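Long-range contact in cellobiose 2-epimerase (Caldibacillus thermoamylovorans, PDB 5ZHB), which catalyses the epimerisation of cellobiose at carbon 2 of its reducing-end sugar, and adopts the (alpha/alpha)6-barrel fold of the N-acylglucosamine 2-epimerase family: residues A[239-251]-A[293-307]. Numbering follows the deposited sequence.
Sequences IIDLKSYGHDIEA and YENENGKIDYTRVWW
Y245, the first residue of helix 245-262 after strand 242-244, passes the backbone of 293-294 and crosses the N295 side chain obliquely. With CG anti to its own carbonyl carbon (chi1 -61°), the ring is carried to strand 294-296: CD2 lies 3.6 Å from Y293 O, CE2 is 3.9 Å from E294 C, CZ reaches N295 CB, and OH ends 3.3 Å from N295 CB and beside I300 CG1. Replacing Y245 by alanine removes ring and hydroxyl, which would probably open a gap beside Y293 O and N295 CB and cost I300 its contact. The strands run antiparallel, K243 and N295 exchanging two backbone bonds, and N297 N extends the pairing with a nearly straight 2.9 Å bond to D241 O. At the start of helix 245-262, a water links S244 OG, G246 N and Y293 O. S244 OG and H247 ND1 share a 2.7 Å hydrogen bond in the ring plane, which with that from NE2 to N184 OD1 holds the imidazole's rotation; one face receives the edge of W307 in a T-shaped stack (planes at 76°). Strand 242-244 is outermost in a four-stranded antiparallel sheet; beside it, 294-296 turns back through a hairpin into 299-305, which leads into helix 306-323, while helix 245-262 packs against helices 183-199 and 267-283 of the alpha/alpha barrel.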
ATOM      1  N   ILE A 239     -14.777  12.642 -11.201  1.00 37.32           N
ATOM      2  CA  ILE A 239     -14.509  13.593 -12.274  1.00 40.31           C
ATOM      3  C   ILE A 239     -13.783  12.948 -13.445  1.00 40.60           C
ATOM      4  O   ILE A 239     -13.490  13.642 -14.410  1.00 40.39           O
ATOM      5  CB  ILE A 239     -13.735  14.820 -11.763  1.00 44.90           C
ATOM      6  CG1 ILE A 239     -12.409  14.443 -11.112  1.00 48.01           C
ATOM      7  CG2 ILE A 239     -14.611  15.628 -10.810  1.00 47.93           C
ATOM      8  CD1 ILE A 239     -11.503  15.632 -10.828  1.00 53.27           C
ATOM      9  N   ILE A 240     -13.451  11.654 -13.353  1.00 38.84           N
ATOM     10  CA  ILE A 240     -12.752  10.980 -14.438  1.00 43.18           C
ATOM     11  C   ILE A 240     -13.361   9.590 -14.605  1.00 36.14           C
ATOM     12  O   ILE A 240     -13.767   8.949 -13.638  1.00 32.23           O
ATOM     13  CB  ILE A 240     -11.225  10.882 -14.197  1.00 49.06           C
ATOM     14  CG1 ILE A 240     -10.584  12.236 -13.895  1.00 57.46           C
ATOM     15  CG2 ILE A 240     -10.522  10.211 -15.385  1.00 52.28           C
ATOM     16  CD1 ILE A 240     -10.445  13.162 -15.095  1.00 56.83           C
ATOM     17  N   ASP A 241     -13.433   9.142 -15.859  1.00 34.03           N
ATOM     18  CA  ASP A 241     -13.889   7.791 -16.145  1.00 37.93           C
ATOM     19  C   ASP A 241     -12.680   6.854 -16.053  1.00 32.25           C
ATOM     20  O   ASP A 241     -12.022   6.631 -17.062  1.00 31.71           O
ATOM     21  CB  ASP A 241     -14.540   7.724 -17.519  1.00 39.29           C
ATOM     22  CG  ASP A 241     -14.934   6.321 -17.951  1.00 41.38           C
ATOM     23  OD1 ASP A 241     -15.047   5.455 -17.060  1.00 43.56           O
ATOM     24  OD2 ASP A 241     -15.065   6.102 -19.177  1.00 49.68           O
ATOM     25  N   LEU A 242     -12.359   6.381 -14.836  1.00 31.94           N
ATOM     26  CA  LEU A 242     -11.144   5.590 -14.605  1.00 29.79           C
ATOM     27  C   LEU A 242     -11.448   4.464 -13.632  1.00 26.32           C
ATOM     28  O   LEU A 242     -12.011   4.670 -12.570  1.00 30.23           O
ATOM     29  CB  LEU A 242      -9.997   6.443 -14.065  1.00 32.28           C
ATOM     30  CG  LEU A 242      -8.682   5.716 -13.717  1.00 33.30           C
ATOM     31  CD1 LEU A 242      -8.046   5.040 -14.897  1.00 32.03           C
ATOM     32  CD2 LEU A 242      -7.707   6.710 -13.106  1.00 33.50           C
ATOM     33  N   LYS A 243     -11.079   3.253 -14.019  1.00 28.25           N
ATOM     34  CA  LYS A 243     -11.166   2.104 -13.142  1.00 28.13           C
ATOM     35  C   LYS A 243      -9.761   1.550 -12.957  1.00 25.85           C
ATOM     36  O   LYS A 243      -9.076   1.354 -13.947  1.00 25.26           O
ATOM     37  CB  LYS A 243     -11.982   0.977 -13.777  1.00 30.96           C
ATOM     38  CG  LYS A 243     -13.474   1.172 -13.732  1.00 36.17           C
ATOM     39  CD  LYS A 243     -14.084   1.834 -14.940  1.00 42.96           C
ATOM     40  CE  LYS A 243     -15.586   1.705 -14.827  1.00 47.63           C
ATOM     41  NZ  LYS A 243     -16.220   2.457 -15.905  1.00 53.40           N
ATOM     42  N   SER A 244      -9.392   1.301 -11.698  1.00 24.87           N
ATOM     43  CA  SER A 244      -8.077   0.812 -11.331  1.00 25.94           C
ATOM     44  C   SER A 244      -8.270  -0.514 -10.612  1.00 22.51           C
ATOM     45  O   SER A 244      -8.741  -0.542  -9.469  1.00 24.20           O
ATOM     46  CB  SER A 244      -7.347   1.834 -10.476  1.00 28.78           C
ATOM     47  OG  SER A 244      -6.062   1.350 -10.120  1.00 26.90           O
ATOM     48  N   TYR A 245      -8.019  -1.607 -11.346  1.00 22.48           N
ATOM     49  CA  TYR A 245      -8.457  -2.933 -10.950  1.00 21.81           C
ATOM     50  C   TYR A 245      -7.738  -3.317  -9.674  1.00 21.35           C
ATOM     51  O   TYR A 245      -8.286  -3.969  -8.777  1.00 21.03           O
ATOM     52  CB  TYR A 245      -8.168  -3.956 -12.058  1.00 25.18           C
ATOM     53  CG  TYR A 245      -8.872  -3.688 -13.387  1.00 26.95           C
ATOM     54  CD1 TYR A 245     -10.251  -3.874 -13.537  1.00 26.84           C
ATOM     55  CD2 TYR A 245      -8.153  -3.295 -14.509  1.00 28.43           C
ATOM     56  CE1 TYR A 245     -10.881  -3.664 -14.761  1.00 29.32           C
ATOM     57  CE2 TYR A 245      -8.773  -3.048 -15.727  1.00 30.39           C
ATOM     58  CZ  TYR A 245     -10.144  -3.246 -15.859  1.00 33.63           C
ATOM     59  OH  TYR A 245     -10.712  -2.995 -17.077  1.00 30.70           O
ATOM     60  N   GLY A 246      -6.479  -2.884  -9.600  1.00 20.87           N
ATOM     61  CA  GLY A 246      -5.662  -3.225  -8.450  1.00 21.39           C
ATOM     62  C   GLY A 246      -6.133  -2.552  -7.176  1.00 19.23           C
ATOM     63  O   GLY A 246      -6.142  -3.187  -6.120  1.00 18.02           O
ATOM     64  N   HIS A 247      -6.509  -1.260  -7.255  1.00 20.27           N
ATOM     65  CA  HIS A 247      -7.051  -0.585  -6.093  1.00 21.99           C
ATOM     66  C   HIS A 247      -8.324  -1.271  -5.594  1.00 21.79           C
ATOM     67  O   HIS A 247      -8.530  -1.436  -4.399  1.00 18.84           O
ATOM     68  CB  HIS A 247      -7.363   0.893  -6.339  1.00 24.77           C
ATOM     69  CG  HIS A 247      -6.172   1.780  -6.345  1.00 25.50           C
ATOM     70  ND1 HIS A 247      -5.535   2.111  -7.531  1.00 27.69           N
ATOM     71  CD2 HIS A 247      -5.562   2.456  -5.364  1.00 28.35           C
ATOM     72  CE1 HIS A 247      -4.512   2.920  -7.243  1.00 31.86           C
ATOM     73  NE2 HIS A 247      -4.519   3.146  -5.941  1.00 32.24           N
ATOM     74  N   ASP A 248      -9.203  -1.656  -6.510  1.00 21.20           N
ATOM     75  CA  ASP A 248     -10.465  -2.264  -6.087  1.00 20.02           C
ATOM     76  C   ASP A 248     -10.248  -3.525  -5.265  1.00 19.80           C
ATOM     77  O   ASP A 248     -10.834  -3.696  -4.213  1.00 19.04           O
ATOM     78  CB  ASP A 248     -11.336  -2.504  -7.307  1.00 22.51           C
ATOM     79  CG  ASP A 248     -11.947  -1.244  -7.896  1.00 24.54           C
ATOM     80  OD1 ASP A 248     -11.290  -0.181  -7.815  1.00 22.21           O
ATOM     81  OD2 ASP A 248     -13.073  -1.328  -8.420  1.00 26.83           O
ATOM     82  N   ILE A 249      -9.431  -4.457  -5.778  1.00 20.89           N
ATOM     83  CA  ILE A 249      -9.298  -5.747  -5.143  1.00 20.19           C
ATOM     84  C   ILE A 249      -8.502  -5.602  -3.848  1.00 19.66           C
ATOM     85  O   ILE A 249      -8.778  -6.287  -2.862  1.00 21.81           O
ATOM     86  CB  ILE A 249      -8.745  -6.797  -6.129  1.00 21.43           C
ATOM     87  CG1 ILE A 249      -8.874  -8.196  -5.563  1.00 22.28           C
ATOM     88  CG2 ILE A 249      -7.311  -6.494  -6.589  1.00 22.24           C
ATOM     89  CD1 ILE A 249     -10.295  -8.571  -5.174  1.00 21.14           C
ATOM     90  N   GLU A 250      -7.542  -4.664  -3.830  1.00 18.81           N
ATOM     91  CA  GLU A 250      -6.860  -4.305  -2.599  1.00 17.72           C
ATOM     92  C   GLU A 250      -7.860  -3.776  -1.569  1.00 17.38           C
ATOM     93  O   GLU A 250      -7.858  -4.233  -0.437  1.00 17.93           O
ATOM     94  CB  GLU A 250      -5.812  -3.238  -2.932  1.00 19.86           C
ATOM     95  CG  GLU A 250      -5.017  -2.778  -1.708  1.00 20.01           C
ATOM     96  CD  GLU A 250      -4.019  -1.660  -2.018  1.00 21.66           C
ATOM     97  OE1 GLU A 250      -4.242  -0.898  -2.991  1.00 20.92           O
ATOM     98  OE2 GLU A 250      -3.001  -1.570  -1.293  1.00 22.96           O
ATOM     99  N   ALA A 251      -8.675  -2.792  -1.960  1.00 18.81           N
ATOM    100  CA  ALA A 251      -9.660  -2.193  -1.076  1.00 21.61           C
ATOM    101  C   ALA A 251     -10.626  -3.234  -0.513  1.00 21.57           C
ATOM    102  O   ALA A 251     -10.964  -3.184   0.667  1.00 21.75           O
ATOM    103  CB  ALA A 251     -10.438  -1.136  -1.826  1.00 25.76           C
ATOM    104  N   TYR A 293      -4.250  -3.354 -15.767  1.00 23.65           N
ATOM    105  CA  TYR A 293      -3.926  -2.261 -14.859  1.00 23.91           C
ATOM    106  C   TYR A 293      -5.096  -1.298 -14.681  1.00 24.63           C
ATOM    107  O   TYR A 293      -5.526  -1.032 -13.559  1.00 25.62           O
ATOM    108  CB  TYR A 293      -2.672  -1.563 -15.398  1.00 21.94           C
ATOM    109  CG  TYR A 293      -2.167  -0.429 -14.529  1.00 24.35           C
ATOM    110  CD1 TYR A 293      -2.045  -0.561 -13.146  1.00 25.27           C
ATOM    111  CD2 TYR A 293      -1.843   0.791 -15.100  1.00 30.41           C
ATOM    112  CE1 TYR A 293      -1.571   0.484 -12.364  1.00 28.58           C
ATOM    113  CE2 TYR A 293      -1.394   1.843 -14.328  1.00 30.69           C
ATOM    114  CZ  TYR A 293      -1.266   1.690 -12.962  1.00 29.56           C
ATOM    115  OH  TYR A 293      -0.827   2.761 -12.247  1.00 36.53           O
ATOM    116  N   GLU A 294      -5.538  -0.677 -15.775  1.00 25.94           N
ATOM    117  CA  GLU A 294      -6.500   0.410 -15.678  1.00 28.27           C
ATOM    118  C   GLU A 294      -7.397   0.378 -16.906  1.00 26.88           C
ATOM    119  O   GLU A 294      -6.998  -0.140 -17.957  1.00 26.63           O
ATOM    120  CB  GLU A 294      -5.858   1.798 -15.732  1.00 29.55           C
ATOM    121  CG  GLU A 294      -5.215   2.249 -14.428  1.00 33.89           C
ATOM    122  CD  GLU A 294      -4.459   3.559 -14.628  1.00 30.89           C
ATOM    123  OE1 GLU A 294      -4.184   3.958 -15.776  1.00 34.99           O
ATOM    124  OE2 GLU A 294      -4.144   4.172 -13.604  1.00 33.90           O
ATOM    125  N   ASN A 295      -8.583   0.969 -16.744  1.00 29.18           N
ATOM    126  CA  ASN A 295      -9.488   1.219 -17.861  1.00 29.19           C
ATOM    127  C   ASN A 295      -9.903   2.690 -17.814  1.00 25.73           C
ATOM    128  O   ASN A 295     -10.610   3.123 -16.920  1.00 27.22           O
ATOM    129  CB  ASN A 295     -10.628   0.211 -17.867  1.00 31.41           C
ATOM    130  CG  ASN A 295     -11.592   0.433 -19.015  1.00 31.65           C
ATOM    131  OD1 ASN A 295     -11.533   1.445 -19.719  1.00 34.63           O
ATOM    132  ND2 ASN A 295     -12.449  -0.541 -19.239  1.00 36.00           N
ATOM    133  N   GLU A 296      -9.332   3.466 -18.730  1.00 29.79           N
ATOM    134  CA  GLU A 296      -9.503   4.903 -18.756  1.00 34.29           C
ATOM    135  C   GLU A 296     -10.335   5.240 -19.987  1.00 35.92           C
ATOM    136  O   GLU A 296      -9.912   4.952 -21.107  1.00 35.35           O
ATOM    137  CB  GLU A 296      -8.183   5.667 -18.842  1.00 34.78           C
ATOM    138  CG  GLU A 296      -8.380   7.158 -18.573  1.00 35.53           C
ATOM    139  CD  GLU A 296      -7.055   7.867 -18.302  1.00 43.79           C
ATOM    140  OE1 GLU A 296      -5.988   7.312 -18.614  1.00 50.05           O
ATOM    141  OE2 GLU A 296      -7.084   8.952 -17.721  1.00 47.59           O
ATOM    142  N   ASN A 297     -11.498   5.850 -19.756  1.00 41.75           N
ATOM    143  CA  ASN A 297     -12.449   6.069 -20.832  1.00 46.49           C
ATOM    144  C   ASN A 297     -12.821   4.665 -21.303  1.00 52.13           C
ATOM    145  O   ASN A 297     -13.118   3.797 -20.478  1.00 59.23           O
ATOM    146  CB  ASN A 297     -11.869   7.096 -21.801  1.00 47.07           C
ATOM    147  CG  ASN A 297     -11.451   8.364 -21.079  1.00 48.56           C
ATOM    148  OD1 ASN A 297     -10.309   8.827 -21.216  1.00 53.12           O
ATOM    149  ND2 ASN A 297     -12.348   8.924 -20.280  1.00 38.81           N
ATOM    150  N   GLY A 298     -12.694   4.381 -22.594  1.00 52.41           N
ATOM    151  CA  GLY A 298     -12.935   3.013 -23.034  1.00 56.97           C
ATOM    152  C   GLY A 298     -11.691   2.121 -22.972  1.00 49.90           C
ATOM    153  O   GLY A 298     -11.794   0.912 -23.171  1.00 53.02           O
ATOM    154  N   LYS A 299     -10.515   2.705 -22.711  1.00 41.42           N
ATOM    155  CA  LYS A 299      -9.259   2.085 -23.120  1.00 43.28           C
ATOM    156  C   LYS A 299      -8.591   1.366 -21.948  1.00 40.66           C
ATOM    157  O   LYS A 299      -8.336   1.958 -20.902  1.00 35.27           O
ATOM    158  CB  LYS A 299      -8.359   3.155 -23.745  1.00 47.85           C
ATOM    159  CG  LYS A 299      -8.947   3.706 -25.038  1.00 57.52           C
ATOM    160  CD  LYS A 299      -8.667   5.173 -25.349  1.00 60.03           C
ATOM    161  CE  LYS A 299      -7.236   5.438 -25.701  1.00 61.01           C
ATOM    162  NZ  LYS A 299      -7.156   6.587 -26.608  1.00 64.95           N
ATOM    163  N   ILE A 300      -8.310   0.081 -22.164  1.00 39.19           N
ATOM    164  CA  ILE A 300      -7.676  -0.760 -21.175  1.00 41.70           C
ATOM    165  C   ILE A 300      -6.160  -0.701 -21.364  1.00 39.60           C
ATOM    166  O   ILE A 300      -5.622  -0.856 -22.457  1.00 36.11           O
ATOM    167  CB  ILE A 300      -8.228  -2.194 -21.241  1.00 42.11           C
ATOM    168  CG1 ILE A 300      -9.723  -2.223 -20.883  1.00 45.14           C
ATOM    169  CG2 ILE A 300      -7.408  -3.118 -20.334  1.00 40.45           C
ATOM    170  CD1 ILE A 300     -10.432  -3.526 -21.216  1.00 44.13           C
ATOM    171  N   ASP A 301      -5.468  -0.456 -20.258  1.00 32.63           N
ATOM    172  CA  ASP A 301      -4.037  -0.654 -20.207  1.00 31.57           C
ATOM    173  C   ASP A 301      -3.789  -2.091 -19.754  1.00 30.94           C
ATOM    174  O   ASP A 301      -4.093  -2.430 -18.617  1.00 30.54           O
ATOM    175  CB  ASP A 301      -3.428   0.448 -19.352  1.00 29.50           C
ATOM    176  CG  ASP A 301      -1.923   0.372 -19.180  1.00 28.35           C
ATOM    177  OD1 ASP A 301      -1.335  -0.619 -19.602  1.00 29.38           O
ATOM    178  OD2 ASP A 301      -1.360   1.339 -18.660  1.00 29.94           O
ATOM    179  N   TYR A 302      -3.204  -2.895 -20.651  1.00 29.52           N
ATOM    180  CA  TYR A 302      -2.989  -4.319 -20.460  1.00 31.85           C
ATOM    181  C   TYR A 302      -1.631  -4.610 -19.810  1.00 28.29           C
ATOM    182  O   TYR A 302      -1.268  -5.775 -19.661  1.00 29.38           O
ATOM    183  CB  TYR A 302      -3.063  -5.051 -21.811  1.00 34.91           C
ATOM    184  CG  TYR A 302      -4.488  -5.154 -22.330  1.00 38.45           C
ATOM    185  CD1 TYR A 302      -5.386  -6.027 -21.731  1.00 39.62           C
ATOM    186  CD2 TYR A 302      -4.945  -4.358 -23.371  1.00 40.92           C
ATOM    187  CE1 TYR A 302      -6.701  -6.115 -22.160  1.00 43.65           C
ATOM    188  CE2 TYR A 302      -6.259  -4.443 -23.813  1.00 41.72           C
ATOM    189  CZ  TYR A 302      -7.135  -5.323 -23.203  1.00 42.69           C
ATOM    190  OH  TYR A 302      -8.440  -5.434 -23.574  1.00 42.27           O
ATOM    191  N   THR A 303      -0.928  -3.581 -19.348  1.00 28.40           N
ATOM    192  CA  THR A 303       0.303  -3.787 -18.589  1.00 27.22           C
ATOM    193  C   THR A 303      -0.011  -4.575 -17.324  1.00 23.00           C
ATOM    194  O   THR A 303      -0.966  -4.260 -16.623  1.00 23.99           O
ATOM    195  CB  THR A 303       0.929  -2.454 -18.187  1.00 28.04           C
ATOM    196  OG1 THR A 303       1.097  -1.677 -19.361  1.00 28.85           O
ATOM    197  CG2 THR A 303       2.292  -2.641 -17.528  1.00 27.87           C
ATOM    198  N   ARG A 304       0.785  -5.613 -17.057  1.00 22.20           N
ATOM    199  CA  ARG A 304       0.705  -6.375 -15.829  1.00 21.81           C
ATOM    200  C   ARG A 304       1.660  -5.775 -14.794  1.00 22.04           C
ATOM    201  O   ARG A 304       2.877  -5.903 -14.945  1.00 19.93           O
ATOM    202  CB  ARG A 304       1.102  -7.828 -16.061  1.00 23.72           C
ATOM    203  CG  ARG A 304       0.025  -8.717 -16.668  1.00 27.43           C
ATOM    204  CD  ARG A 304      -0.178  -8.401 -18.160  1.00 30.57           C
ATOM    205  NE  ARG A 304      -0.857  -9.504 -18.848  1.00 33.18           N
ATOM    206  CZ  ARG A 304      -1.220  -9.504 -20.133  1.00 32.02           C
ATOM    207  NH1 ARG A 304      -1.142  -8.401 -20.848  1.00 30.54           N
ATOM    208  NH2 ARG A 304      -1.716 -10.604 -20.660  1.00 32.83           N
ATOM    209  N   VAL A 305       1.093  -5.067 -13.811  1.00 22.31           N
ATOM    210  CA  VAL A 305       1.863  -4.303 -12.837  1.00 22.37           C
ATOM    211  C   VAL A 305       1.993  -5.182 -11.613  1.00 22.55           C
ATOM    212  O   VAL A 305       0.997  -5.784 -11.211  1.00 20.80           O
ATOM    213  CB  VAL A 305       1.230  -2.936 -12.500  1.00 22.82           C
ATOM    214  CG1 VAL A 305       1.999  -2.189 -11.423  1.00 25.25           C
ATOM    215  CG2 VAL A 305       1.160  -2.034 -13.723  1.00 20.48           C
ATOM    216  N   TRP A 306       3.192  -5.206 -10.992  1.00 21.33           N
ATOM    217  CA  TRP A 306       3.501  -6.173  -9.950  1.00 19.39           C
ATOM    218  C   TRP A 306       2.514  -6.089  -8.780  1.00 19.72           C
ATOM    219  O   TRP A 306       1.951  -7.114  -8.356  1.00 20.67           O
ATOM    220  CB  TRP A 306       4.982  -6.058  -9.502  1.00 20.40           C
ATOM    221  CG  TRP A 306       5.210  -5.224  -8.270  1.00 19.31           C
ATOM    222  CD1 TRP A 306       5.326  -5.709  -7.005  1.00 20.60           C
ATOM    223  CD2 TRP A 306       5.252  -3.794  -8.155  1.00 17.67           C
ATOM    224  NE1 TRP A 306       5.495  -4.682  -6.121  1.00 21.31           N
ATOM    225  CE2 TRP A 306       5.435  -3.495  -6.785  1.00 20.05           C
ATOM    226  CE3 TRP A 306       5.175  -2.739  -9.060  1.00 19.11           C
ATOM    227  CZ2 TRP A 306       5.491  -2.191  -6.296  1.00 19.48           C
ATOM    228  CZ3 TRP A 306       5.273  -1.450  -8.582  1.00 22.26           C
ATOM    229  CH2 TRP A 306       5.437  -1.181  -7.226  1.00 18.88           C
ATOM    230  N   TRP A 307       2.259  -4.891  -8.270  1.00 19.02           N
ATOM    231  CA  TRP A 307       1.460  -4.754  -7.055  1.00 20.43           C
ATOM    232  C   TRP A 307       0.005  -5.155  -7.298  1.00 20.14           C
ATOM    233  O   TRP A 307      -0.626  -5.681  -6.382  1.00 18.29           O
ATOM    234  CB  TRP A 307       1.559  -3.351  -6.431  1.00 18.81           C
ATOM    235  CG  TRP A 307       0.910  -2.216  -7.180  1.00 19.39           C
ATOM    236  CD1 TRP A 307       1.511  -1.330  -8.023  1.00 20.51           C
ATOM    237  CD2 TRP A 307      -0.471  -1.812  -7.093  1.00 20.11           C
ATOM    238  NE1 TRP A 307       0.598  -0.431  -8.501  1.00 20.71           N
ATOM    239  CE2 TRP A 307      -0.629  -0.706  -7.949  1.00 22.16           C
ATOM    240  CE3 TRP A 307      -1.585  -2.287  -6.381  1.00 19.02           C
ATOM    241  CZ2 TRP A 307      -1.857  -0.056  -8.099  1.00 22.02           C
ATOM    242  CZ3 TRP A 307      -2.790  -1.631  -6.516  1.00 23.12           C
ATOM    243  CH2 TRP A 307      -2.930  -0.539  -7.381  1.00 21.22           C
TER
HETATM  244  O   HOH W   1     -14.943   1.906 -19.070  1.00 49.06           O
HETATM  245  O   HOH W   2      -4.826  -1.007 -10.883  1.00 22.98           O